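Local coordinates for putative uncharacterized protein (Pyrococcus abyssi virus 1, PDB 4HR1) that is of unknown function but folds as a bromodomain-like bundle of alpha-helices and pairs with a second protein chain in its assembly, at residues 3-12 with 75-83; 13-24 with 40-51. All coordinates share one frame; numbering follows the deposited sequence.

Interaction 1 (3-12 with 75-83)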
loop_
_atom_site.group_PDB
_atom_site.type_symbol
_atom_site.label_atom_id
_atom_site.label_comp_id
_atom_site.label_asym_id
_atom_site.label_seq_id
_atom_site.Cartn_x
_atom_site.Cartn_y
_atom_site.Cartn_z
ATOM N N PHE A 3 13.910 -16.384 -3.635
ATOM C CA PHE A 3 13.410 -15.031 -3.357
ATOM C C PHE A 3 12.344 -15.030 -2.238
ATOM O O PHE A 3 11.753 -16.086 -1.960
ATOM C CB PHE A 3 12.891 -14.366 -4.664
ATOM C CG PHE A 3 11.456 -14.606 -5.095
ATOM C CD1 PHE A 3 10.871 -15.865 -4.977
ATOM C CD2 PHE A 3 10.719 -13.597 -5.703
ATOM C CE1 PHE A 3 9.542 -16.076 -5.359
ATOM C CE2 PHE A 3 9.399 -13.818 -6.110
ATOM C CZ PHE A 3 8.822 -15.055 -5.938
ATOM N N ASN A 4 12.112 -13.860 -1.588
ATOM C CA ASN A 4 11.071 -13.742 -0.566
ATOM C C ASN A 4 9.810 -13.237 -1.269
ATOM O O ASN A 4 9.637 -12.025 -1.449
ATOM C CB ASN A 4 11.490 -12.813 0.565
ATOM C CG ASN A 4 10.537 -12.873 1.735
ATOM O OD1 ASN A 4 9.406 -12.362 1.693
ATOM N ND2 ASN A 4 10.968 -13.535 2.800
ATOM N N GLY A 5 8.967 -14.184 -1.679
ATOM C CA GLY A 5 7.737 -13.944 -2.428
ATOM C C GLY A 5 6.842 -12.826 -1.933
ATOM O O GLY A 5 6.527 -11.904 -2.702
ATOM N N ALA A 6 6.422 -12.910 -0.639
ATOM C CA ALA A 6 5.516 -11.941 0.003
ATOM C C ALA A 6 6.110 -10.540 0.063
ATOM O O ALA A 6 5.500 -9.607 -0.467
ATOM C CB ALA A 6 5.087 -12.423 1.389
ATOM N N GLN A 7 7.339 -10.401 0.603
ATOM C CA GLN A 7 8.006 -9.088 0.642
ATOM C C GLN A 7 8.111 -8.445 -0.749
ATOM O O GLN A 7 7.753 -7.273 -0.910
ATOM C CB GLN A 7 9.380 -9.191 1.291
ATOM C CG GLN A 7 10.024 -7.853 1.592
ATOM C CD GLN A 7 11.505 -7.982 1.470
ATOM O OE1 GLN A 7 12.175 -8.472 2.381
ATOM N NE2 GLN A 7 12.028 -7.624 0.299
ATOM N N THR A 8 8.531 -9.245 -1.755
ATOM C CA THR A 8 8.705 -8.801 -3.138
ATOM C C THR A 8 7.439 -8.173 -3.699
ATOM O O THR A 8 7.481 -7.020 -4.135
ATOM C CB THR A 8 9.320 -9.915 -4.022
ATOM O OG1 THR A 8 10.473 -10.465 -3.375
ATOM C CG2 THR A 8 9.698 -9.416 -5.400
ATOM N N VAL A 9 6.316 -8.904 -3.653
ATOM C CA VAL A 9 5.029 -8.398 -4.165
ATOM C C VAL A 9 4.525 -7.171 -3.388
ATOM O O VAL A 9 4.080 -6.205 -4.003
ATOM C CB VAL A 9 3.952 -9.502 -4.388
ATOM C CG1 VAL A 9 4.519 -10.664 -5.206
ATOM C CG2 VAL A 9 3.379 -10.011 -3.073
ATOM N N ILE A 10 4.671 -7.186 -2.052
ATOM C CA ILE A 10 4.288 -6.085 -1.171
ATOM C C ILE A 10 5.060 -4.811 -1.525
ATOM O O ILE A 10 4.430 -3.773 -1.744
ATOM C CB ILE A 10 4.348 -6.488 0.351
ATOM C CG1 ILE A 10 3.219 -7.513 0.728
ATOM C CG2 ILE A 10 4.287 -5.251 1.275
ATOM C CD1 ILE A 10 1.700 -7.131 0.113
ATOM N N GLN A 11 6.398 -4.906 -1.682
ATOM C CA GLN A 11 7.228 -3.759 -2.058
ATOM C C GLN A 11 6.820 -3.155 -3.399
ATOM O O GLN A 11 6.750 -1.923 -3.529
ATOM C CB GLN A 11 8.722 -4.128 -2.067
ATOM C CG GLN A 11 9.334 -4.454 -0.688
ATOM C CD GLN A 11 9.070 -3.410 0.377
ATOM O OE1 GLN A 11 9.325 -2.207 0.203
ATOM N NE2 GLN A 11 8.541 -3.858 1.503
ATOM N N LYS A 12 6.499 -4.014 -4.374
ATOM C CA LYS A 12 6.086 -3.579 -5.703
ATOM C C LYS A 12 4.715 -2.897 -5.666
ATOM O O LYS A 12 4.534 -1.851 -6.310
ATOM C CB LYS A 12 6.115 -4.764 -6.714
ATOM C CG LYS A 12 7.522 -5.338 -7.016
ATOM C CD LYS A 12 8.161 -4.725 -8.278
ATOM C CE LYS A 12 9.680 -4.691 -8.240
ATOM N NZ LYS A 12 10.252 -3.728 -9.238
ATOM N N TYR A 75 4.475 -20.375 -7.646
ATOM C CA TYR A 75 5.653 -19.645 -8.120
ATOM C C TYR A 75 5.402 -18.935 -9.463
ATOM O O TYR A 75 5.694 -17.743 -9.577
ATOM C CB TYR A 75 6.848 -20.603 -8.268
ATOM C CG TYR A 75 8.156 -19.897 -8.574
ATOM C CD1 TYR A 75 9.040 -19.556 -7.553
ATOM C CD2 TYR A 75 8.498 -19.548 -9.881
ATOM C CE1 TYR A 75 10.232 -18.884 -7.823
ATOM C CE2 TYR A 75 9.690 -18.878 -10.162
ATOM C CZ TYR A 75 10.550 -18.541 -9.126
ATOM O OH TYR A 75 11.729 -17.882 -9.380
ATOM N N LYS A 76 4.870 -19.667 -10.469
ATOM C CA LYS A 76 4.587 -19.148 -11.818
ATOM C C LYS A 76 3.544 -18.028 -11.835
ATOM O O LYS A 76 3.692 -17.058 -12.592
ATOM C CB LYS A 76 4.186 -20.287 -12.778
ATOM C CG LYS A 76 5.345 -21.223 -13.167
ATOM C CD LYS A 76 4.855 -22.599 -13.631
ATOM C CE LYS A 76 4.533 -22.675 -15.104
ATOM N NZ LYS A 76 3.823 -23.937 -15.432
ATOM N N GLU A 77 2.476 -18.182 -11.017
ATOM C CA GLU A 77 1.396 -17.208 -10.871
ATOM C C GLU A 77 1.960 -15.943 -10.178
ATOM O O GLU A 77 1.605 -14.842 -10.589
ATOM C CB GLU A 77 0.216 -17.828 -10.087
ATOM C CG GLU A 77 -1.070 -17.007 -10.076
ATOM C CD GLU A 77 -1.157 -15.840 -9.102
ATOM O OE1 GLU A 77 -0.631 -15.945 -7.970
ATOM O OE2 GLU A 77 -1.777 -14.819 -9.476
ATOM N N ILE A 78 2.859 -16.100 -9.178
ATOM C CA ILE A 78 3.523 -14.967 -8.514
ATOM C C ILE A 78 4.402 -14.212 -9.562
ATOM O O ILE A 78 4.333 -12.977 -9.653
ATOM C CB ILE A 78 4.376 -15.436 -7.295
ATOM C CG1 ILE A 78 3.509 -15.827 -6.089
ATOM C CG2 ILE A 78 5.435 -14.387 -6.904
ATOM C CD1 ILE A 78 2.669 -14.660 -5.440
ATOM N N GLN A 79 5.205 -14.983 -10.356
ATOM C CA GLN A 79 6.072 -14.462 -11.401
ATOM C C GLN A 79 5.304 -13.736 -12.478
ATOM O O GLN A 79 5.770 -12.707 -12.953
ATOM C CB GLN A 79 6.969 -15.562 -11.992
ATOM C CG GLN A 79 8.118 -15.996 -11.072
ATOM C CD GLN A 79 9.110 -14.907 -10.677
ATOM O OE1 GLN A 79 9.581 -14.857 -9.534
ATOM N NE2 GLN A 79 9.480 -14.025 -11.606
ATOM N N LYS A 80 4.121 -14.237 -12.843
ATOM C CA LYS A 80 3.280 -13.595 -13.860
ATOM C C LYS A 80 2.656 -12.319 -13.309
ATOM O O LYS A 80 2.445 -11.372 -14.062
ATOM C CB LYS A 80 2.201 -14.560 -14.374
ATOM C CG LYS A 80 2.713 -15.535 -15.434
ATOM C CD LYS A 80 2.016 -16.902 -15.398
ATOM C CE LYS A 80 0.628 -16.924 -16.006
ATOM N NZ LYS A 80 -0.438 -16.623 -15.002
ATOM N N ALA A 81 2.374 -12.288 -11.991
ATOM C CA ALA A 81 1.837 -11.105 -11.324
ATOM C C ALA A 81 2.942 -10.038 -11.241
ATOM O O ALA A 81 2.697 -8.882 -11.612
ATOM C CB ALA A 81 1.326 -11.463 -9.935
ATOM N N LEU A 82 4.187 -10.459 -10.851
ATOM C CA LEU A 82 5.379 -9.604 -10.793
ATOM C C LEU A 82 5.624 -8.872 -12.101
ATOM O O LEU A 82 6.013 -7.702 -12.097
ATOM C CB LEU A 82 6.618 -10.400 -10.390
ATOM C CG LEU A 82 6.749 -10.697 -8.895
ATOM C CD1 LEU A 82 7.904 -11.632 -8.639
ATOM C CD2 LEU A 82 6.924 -9.411 -8.074
ATOM N N LEU A 83 5.315 -9.557 -13.214
ATOM C CA LEU A 83 5.446 -9.065 -14.571
ATOM C C LEU A 83 4.436 -7.985 -14.904
ATOM O O LEU A 83 4.799 -6.970 -15.505
ATOM C CB LEU A 83 5.277 -10.237 -15.527
ATOM C CG LEU A 83 6.462 -10.505 -16.406
ATOM C CD1 LEU A 83 6.613 -12.014 -16.664
ATOM C CD2 LEU A 83 6.424 -9.625 -17.686
#
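Apolar contacts carry the meeting of Phe3 with Tyr75, Ile78 and Leu82. A chi1 of 87°, with CG between the backbone N and carbonyl carbon, turns the Phe3 ring to helix 72-98, where it presents its rim: CZ meets Ile78 CG2 at 3.6 Å, with that methyl in the ring plane, and CE2 meets Leu82 CD1 at 3.7 Å, also near the edge. Its CE1 side lies against Tyr75, planes at 60°, centroids 5.5 Å apart. Gly5 CA sits 3.8 Å above one face, offset toward the rim. Leu82 CD2 touches both Thr8 CG2 and Val9 CG1, each at 3.9 Å, and Lys12 CG borders the same methyl.

Gln79 OE1 approaches Phe3 CE2 obliquely at 3.6 Å, a contact and no bond. No hydrogen bond joins 3-12 to 75-83; within 3-12, Asn4 is the N-cap, its OD1 accepting from Gln7 N at 3.1 Å in the carbonyl plane, while Asn4 O takes both Thr8 N and Thr8 OG1. Lys12 NZ makes its salt bridge to Glu86, one turn beyond Leu82.

The helices run nearly parallel, at 20° and 10.7 Å between segment axes. Helix 34-63 packs beside both, Gln61 touching Ala6 and Trp56 touching Ile78.

Interaction 2 (13-24 with 40-51)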
loop_
_atom_site.group_PDB
_atom_site.type_symbol
_atom_site.label_atom_id
_atom_site.label_comp_id
_atom_site.label_asym_id
_atom_site.label_seq_id
_atom_site.Cartn_x
_atom_site.Cartn_y
_atom_site.Cartn_z
ATOM N N ILE A 13 3.748 -3.474 -4.901
ATOM C CA ILE A 13 2.399 -2.893 -4.767
ATOM C C ILE A 13 2.522 -1.542 -4.019
ATOM O O ILE A 13 2.001 -0.531 -4.501
ATOM C CB ILE A 13 1.358 -3.883 -4.115
ATOM C CG1 ILE A 13 1.168 -5.179 -4.967
ATOM C CG2 ILE A 13 -0.004 -3.188 -3.892
ATOM C CD1 ILE A 13 0.701 -6.495 -4.147
ATOM N N SER A 14 3.264 -1.521 -2.883
ATOM C CA SER A 14 3.495 -0.292 -2.101
ATOM C C SER A 14 4.082 0.827 -2.961
ATOM O O SER A 14 3.511 1.917 -2.965
ATOM C CB SER A 14 4.368 -0.554 -0.878
ATOM O OG SER A 14 3.766 -1.517 -0.024
ATOM N N TRP A 15 5.155 0.541 -3.757
ATOM C CA TRP A 15 5.758 1.529 -4.663
ATOM C C TRP A 15 4.709 2.065 -5.594
ATOM O O TRP A 15 4.583 3.284 -5.747
ATOM C CB TRP A 15 6.895 0.916 -5.521
ATOM C CG TRP A 15 7.776 1.944 -6.173
ATOM C CD1 TRP A 15 8.937 2.454 -5.666
ATOM C CD2 TRP A 15 7.519 2.668 -7.389
ATOM N NE1 TRP A 15 9.452 3.401 -6.518
ATOM C CE2 TRP A 15 8.600 3.559 -7.582
ATOM C CE3 TRP A 15 6.515 2.600 -8.381
ATOM C CZ2 TRP A 15 8.699 4.390 -8.707
ATOM C CZ3 TRP A 15 6.599 3.449 -9.475
ATOM C CH2 TRP A 15 7.670 4.344 -9.622
ATOM N N LEU A 16 3.969 1.159 -6.240
ATOM C CA LEU A 16 2.942 1.538 -7.218
ATOM C C LEU A 16 1.809 2.379 -6.610
ATOM O O LEU A 16 1.383 3.353 -7.240
ATOM C CB LEU A 16 2.406 0.301 -7.950
ATOM C CG LEU A 16 3.368 -0.372 -8.933
ATOM C CD1 LEU A 16 2.773 -1.609 -9.486
ATOM C CD2 LEU A 16 3.699 0.528 -10.090
ATOM N N ARG A 17 1.383 2.061 -5.358
ATOM C CA ARG A 17 0.338 2.830 -4.665
ATOM C C ARG A 17 0.835 4.238 -4.317
ATOM O O ARG A 17 0.154 5.225 -4.633
ATOM C CB ARG A 17 -0.205 2.090 -3.432
ATOM C CG ARG A 17 -0.972 0.818 -3.798
ATOM C CD ARG A 17 -2.183 0.614 -2.919
ATOM N NE ARG A 17 -2.369 -0.789 -2.535
ATOM C CZ ARG A 17 -3.166 -1.645 -3.167
ATOM N NH1 ARG A 17 -3.840 -1.265 -4.249
ATOM N NH2 ARG A 17 -3.280 -2.893 -2.738
ATOM N N THR A 18 2.062 4.327 -3.754
ATOM C CA THR A 18 2.733 5.578 -3.392
ATOM C C THR A 18 2.946 6.446 -4.640
ATOM O O THR A 18 2.778 7.673 -4.569
ATOM C CB THR A 18 4.039 5.297 -2.646
ATOM O OG1 THR A 18 3.877 4.221 -1.703
ATOM C CG2 THR A 18 4.600 6.541 -1.963
ATOM N N ALA A 19 3.251 5.800 -5.791
ATOM C CA ALA A 19 3.444 6.462 -7.086
ATOM C C ALA A 19 2.149 7.062 -7.591
ATOM O O ALA A 19 2.168 8.129 -8.201
ATOM C CB ALA A 19 3.997 5.473 -8.103
ATOM N N ILE A 20 1.015 6.383 -7.335
ATOM C CA ILE A 20 -0.322 6.867 -7.710
ATOM C C ILE A 20 -0.702 8.052 -6.800
ATOM O O ILE A 20 -1.176 9.065 -7.305
ATOM C CB ILE A 20 -1.371 5.700 -7.749
ATOM C CG1 ILE A 20 -1.182 4.872 -9.045
ATOM C CG2 ILE A 20 -2.852 6.202 -7.633
ATOM C CD1 ILE A 20 -1.583 3.498 -8.936
ATOM N N ALA A 21 -0.434 7.947 -5.488
ATOM C CA ALA A 21 -0.663 9.030 -4.513
ATOM C C ALA A 21 0.099 10.279 -4.962
ATOM O O ALA A 21 -0.485 11.368 -5.000
ATOM C CB ALA A 21 -0.192 8.607 -3.117
ATOM N N PHE A 22 1.383 10.094 -5.381
ATOM C CA PHE A 22 2.275 11.149 -5.872
ATOM C C PHE A 22 1.678 11.864 -7.078
ATOM O O PHE A 22 1.588 13.095 -7.061
ATOM C CB PHE A 22 3.655 10.559 -6.205
ATOM C CG PHE A 22 4.728 11.555 -6.574
ATOM C CD1 PHE A 22 4.872 11.996 -7.884
ATOM C CD2 PHE A 22 5.634 12.006 -5.624
ATOM C CE1 PHE A 22 5.881 12.896 -8.228
ATOM C CE2 PHE A 22 6.654 12.890 -5.976
ATOM C CZ PHE A 22 6.776 13.325 -7.276
ATOM N N LEU A 23 1.248 11.092 -8.111
ATOM C CA LEU A 23 0.633 11.607 -9.347
ATOM C C LEU A 23 -0.636 12.403 -9.077
ATOM O O LEU A 23 -0.817 13.470 -9.669
ATOM C CB LEU A 23 0.294 10.454 -10.290
ATOM C CG LEU A 23 1.290 10.154 -11.364
ATOM C CD1 LEU A 23 1.377 8.668 -11.582
ATOM C CD2 LEU A 23 0.931 10.871 -12.654
ATOM N N LYS A 24 -1.525 11.858 -8.205
ATOM C CA LYS A 24 -2.795 12.450 -7.769
ATOM C C LYS A 24 -2.533 13.851 -7.194
ATOM O O LYS A 24 -3.147 14.828 -7.644
ATOM C CB LYS A 24 -3.447 11.553 -6.701
ATOM C CG LYS A 24 -4.923 11.248 -6.948
ATOM C CD LYS A 24 -5.161 9.777 -7.277
ATOM C CE LYS A 24 -5.923 9.034 -6.201
ATOM N NZ LYS A 24 -5.033 8.566 -5.106
ATOM N N VAL A 40 -4.955 7.977 -14.717
ATOM C CA VAL A 40 -4.375 7.686 -13.397
ATOM C C VAL A 40 -5.304 6.748 -12.632
ATOM O O VAL A 40 -4.839 5.758 -12.056
ATOM C CB VAL A 40 -4.011 8.988 -12.611
ATOM C CG1 VAL A 40 -3.627 8.701 -11.153
ATOM C CG2 VAL A 40 -2.879 9.737 -13.308
ATOM N N GLU A 41 -6.628 7.045 -12.675
ATOM C CA GLU A 41 -7.691 6.252 -12.047
ATOM C C GLU A 41 -7.680 4.830 -12.620
ATOM O O GLU A 41 -7.695 3.863 -11.853
ATOM C CB GLU A 41 -9.061 6.926 -12.246
ATOM C CG GLU A 41 -9.589 7.630 -11.011
ATOM C CD GLU A 41 -9.925 6.725 -9.841
ATOM O OE1 GLU A 41 -9.683 7.150 -8.688
ATOM O OE2 GLU A 41 -10.395 5.583 -10.069
ATOM N N LYS A 42 -7.552 4.717 -13.957
ATOM C CA LYS A 42 -7.448 3.452 -14.692
ATOM C C LYS A 42 -6.243 2.646 -14.193
ATOM O O LYS A 42 -6.388 1.460 -13.903
ATOM C CB LYS A 42 -7.372 3.706 -16.210
ATOM C CG LYS A 42 -8.707 4.129 -16.845
ATOM C CD LYS A 42 -8.935 3.466 -18.217
ATOM C CE LYS A 42 -10.170 3.964 -18.946
ATOM N NZ LYS A 42 -9.964 5.323 -19.515
ATOM N N LEU A 43 -5.086 3.319 -13.977
ATOM C CA LEU A 43 -3.876 2.689 -13.438
ATOM C C LEU A 43 -4.046 2.180 -12.023
ATOM O O LEU A 43 -3.655 1.042 -11.749
ATOM C CB LEU A 43 -2.646 3.585 -13.574
ATOM C CG LEU A 43 -2.060 3.640 -14.989
ATOM C CD1 LEU A 43 -1.404 4.973 -15.260
ATOM C CD2 LEU A 43 -1.098 2.492 -15.237
ATOM N N LYS A 44 -4.671 2.990 -11.137
ATOM C CA LYS A 44 -4.955 2.591 -9.748
ATOM C C LYS A 44 -5.794 1.291 -9.718
ATOM O O LYS A 44 -5.449 0.355 -8.982
ATOM C CB LYS A 44 -5.649 3.729 -8.977
ATOM C CG LYS A 44 -5.918 3.420 -7.505
ATOM C CD LYS A 44 -6.878 4.439 -6.890
ATOM C CE LYS A 44 -7.631 3.898 -5.693
ATOM N NZ LYS A 44 -8.705 2.939 -6.082
ATOM N N GLU A 45 -6.844 1.216 -10.577
ATOM C CA GLU A 45 -7.682 0.022 -10.682
ATOM C C GLU A 45 -6.900 -1.199 -11.119
ATOM O O GLU A 45 -7.075 -2.257 -10.516
ATOM C CB GLU A 45 -8.925 0.257 -11.565
ATOM C CG GLU A 45 -10.147 0.707 -10.777
ATOM C CD GLU A 45 -10.412 -0.110 -9.526
ATOM O OE1 GLU A 45 -10.224 0.440 -8.417
ATOM O OE2 GLU A 45 -10.676 -1.329 -9.657
ATOM N N ARG A 46 -5.978 -1.043 -12.112
ATOM C CA ARG A 46 -5.082 -2.124 -12.571
ATOM C C ARG A 46 -4.220 -2.634 -11.408
ATOM O O ARG A 46 -4.008 -3.849 -11.292
ATOM C CB ARG A 46 -4.187 -1.650 -13.729
ATOM C CG ARG A 46 -4.731 -1.954 -15.125
ATOM C CD ARG A 46 -3.982 -3.095 -15.806
ATOM N NE ARG A 46 -2.628 -2.720 -16.237
ATOM C CZ ARG A 46 -1.709 -3.585 -16.664
ATOM N NH1 ARG A 46 -0.507 -3.159 -17.027
ATOM N NH2 ARG A 46 -1.987 -4.881 -16.729
ATOM N N VAL A 47 -3.784 -1.718 -10.505
ATOM C CA VAL A 47 -2.978 -2.097 -9.332
ATOM C C VAL A 47 -3.813 -2.923 -8.344
ATOM O O VAL A 47 -3.348 -3.988 -7.894
ATOM C CB VAL A 47 -2.254 -0.901 -8.644
ATOM C CG1 VAL A 47 -1.392 -1.361 -7.471
ATOM C CG2 VAL A 47 -1.418 -0.118 -9.644
ATOM N N ASP A 48 -5.046 -2.433 -8.010
ATOM C CA ASP A 48 -5.937 -3.131 -7.069
ATOM C C ASP A 48 -6.283 -4.547 -7.557
ATOM O O ASP A 48 -6.293 -5.478 -6.746
ATOM C CB ASP A 48 -7.213 -2.320 -6.766
ATOM C CG ASP A 48 -6.996 -0.909 -6.222
ATOM O OD1 ASP A 48 -7.947 -0.091 -6.300
ATOM O OD2 ASP A 48 -5.872 -0.617 -5.734
ATOM N N GLU A 49 -6.479 -4.713 -8.890
ATOM C CA GLU A 49 -6.763 -6.014 -9.504
ATOM C C GLU A 49 -5.624 -7.013 -9.279
ATOM O O GLU A 49 -5.845 -8.092 -8.725
ATOM C CB GLU A 49 -7.065 -5.856 -11.005
ATOM C CG GLU A 49 -8.554 -5.780 -11.303
ATOM C CD GLU A 49 -8.996 -4.697 -12.267
ATOM O OE1 GLU A 49 -8.388 -4.570 -13.355
ATOM O OE2 GLU A 49 -9.991 -4.003 -11.951
ATOM N N ILE A 50 -4.401 -6.637 -9.677
ATOM C CA ILE A 50 -3.232 -7.491 -9.522
ATOM C C ILE A 50 -2.913 -7.749 -8.058
ATOM O O ILE A 50 -2.588 -8.881 -7.702
ATOM C CB ILE A 50 -2.032 -7.030 -10.405
ATOM C CG1 ILE A 50 -0.902 -8.071 -10.472
ATOM C CG2 ILE A 50 -1.515 -5.658 -10.033
ATOM C CD1 ILE A 50 -1.262 -9.252 -11.359
ATOM N N ALA A 51 -3.098 -6.726 -7.197
ATOM C CA ALA A 51 -2.869 -6.837 -5.752
ATOM C C ALA A 51 -3.654 -7.980 -5.119
ATOM O O ALA A 51 -3.065 -8.758 -4.368
ATOM C CB ALA A 51 -3.176 -5.521 -5.052
#
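Arg17 NH1 and Asp48 OD2 form a salt bridge of 2.6 Å, the oxygen near the plane of the guanidinium at its edge and the carboxylate turned 47° from that plane. The other oxygen, Asp48 OD1, accepts from Lys44 NZ at 3.1 Å through its syn lone pair, so each carboxylate oxygen has a cationic partner; Glu45 joins this network by a long bridge to Lys44. Bends at chi2 and chi3 carry the arginine chain over to helix 34-63. There Arg17 NH2 lies 3.5 Å from Ala51 CB, and Ile13 CG2 lies over the rim of one guanidinium face.

Deeper in the interface the antiparallel helices, at 162° and 10.4 Å between segment axes, mesh knobs-into-holes. Ile20 enters the hole made by Val40, Leu43, Lys44 and Val47; its CD1 reaches Lys44 CA at 3.6 Å and Val47 CG2 at 3.7 Å. In return Val47 sits among Ile13, Leu16, Arg17 and Ile20. With CG1 anti to the backbone N (chi1 -178°), Val47 sends that methyl to Leu16 CB and Arg17 NH1 and the other to Ile20. Leu23 CD2 and Val40 CG2 meet at 4.0 Å, and Ile13 CD1 rests on Ala51.

Beyond this interface Ile88 of helix 72-98 touches Val47. The chemistry thus pairs a buried aliphatic seam with a partly exposed charged margin, where Asp48 probably offsets the nearby positive charges of Arg17 and Lys44.

Both contacts draw on helix 5-30: interaction 1 uses its first turns and the residues just before it, interaction 2 the turns that follow directly. Their centres lie about 16 Å apart. Along the chain 13-24 with 40-51 is nested inside the loop closed by 3-12 with 75-83. Helix 5-30 runs antiparallel to helix 34-63 and nearly parallel to helix 72-98. The contacts themselves touch where Ile50 CD1 packs on Ala81 CA at 3.6 Å, joining helices 34-63 and 72-98. Three helices are thereby tied to one another within the bromodomain-like bundle, while another face of helix 5-30 meets a second protein chain.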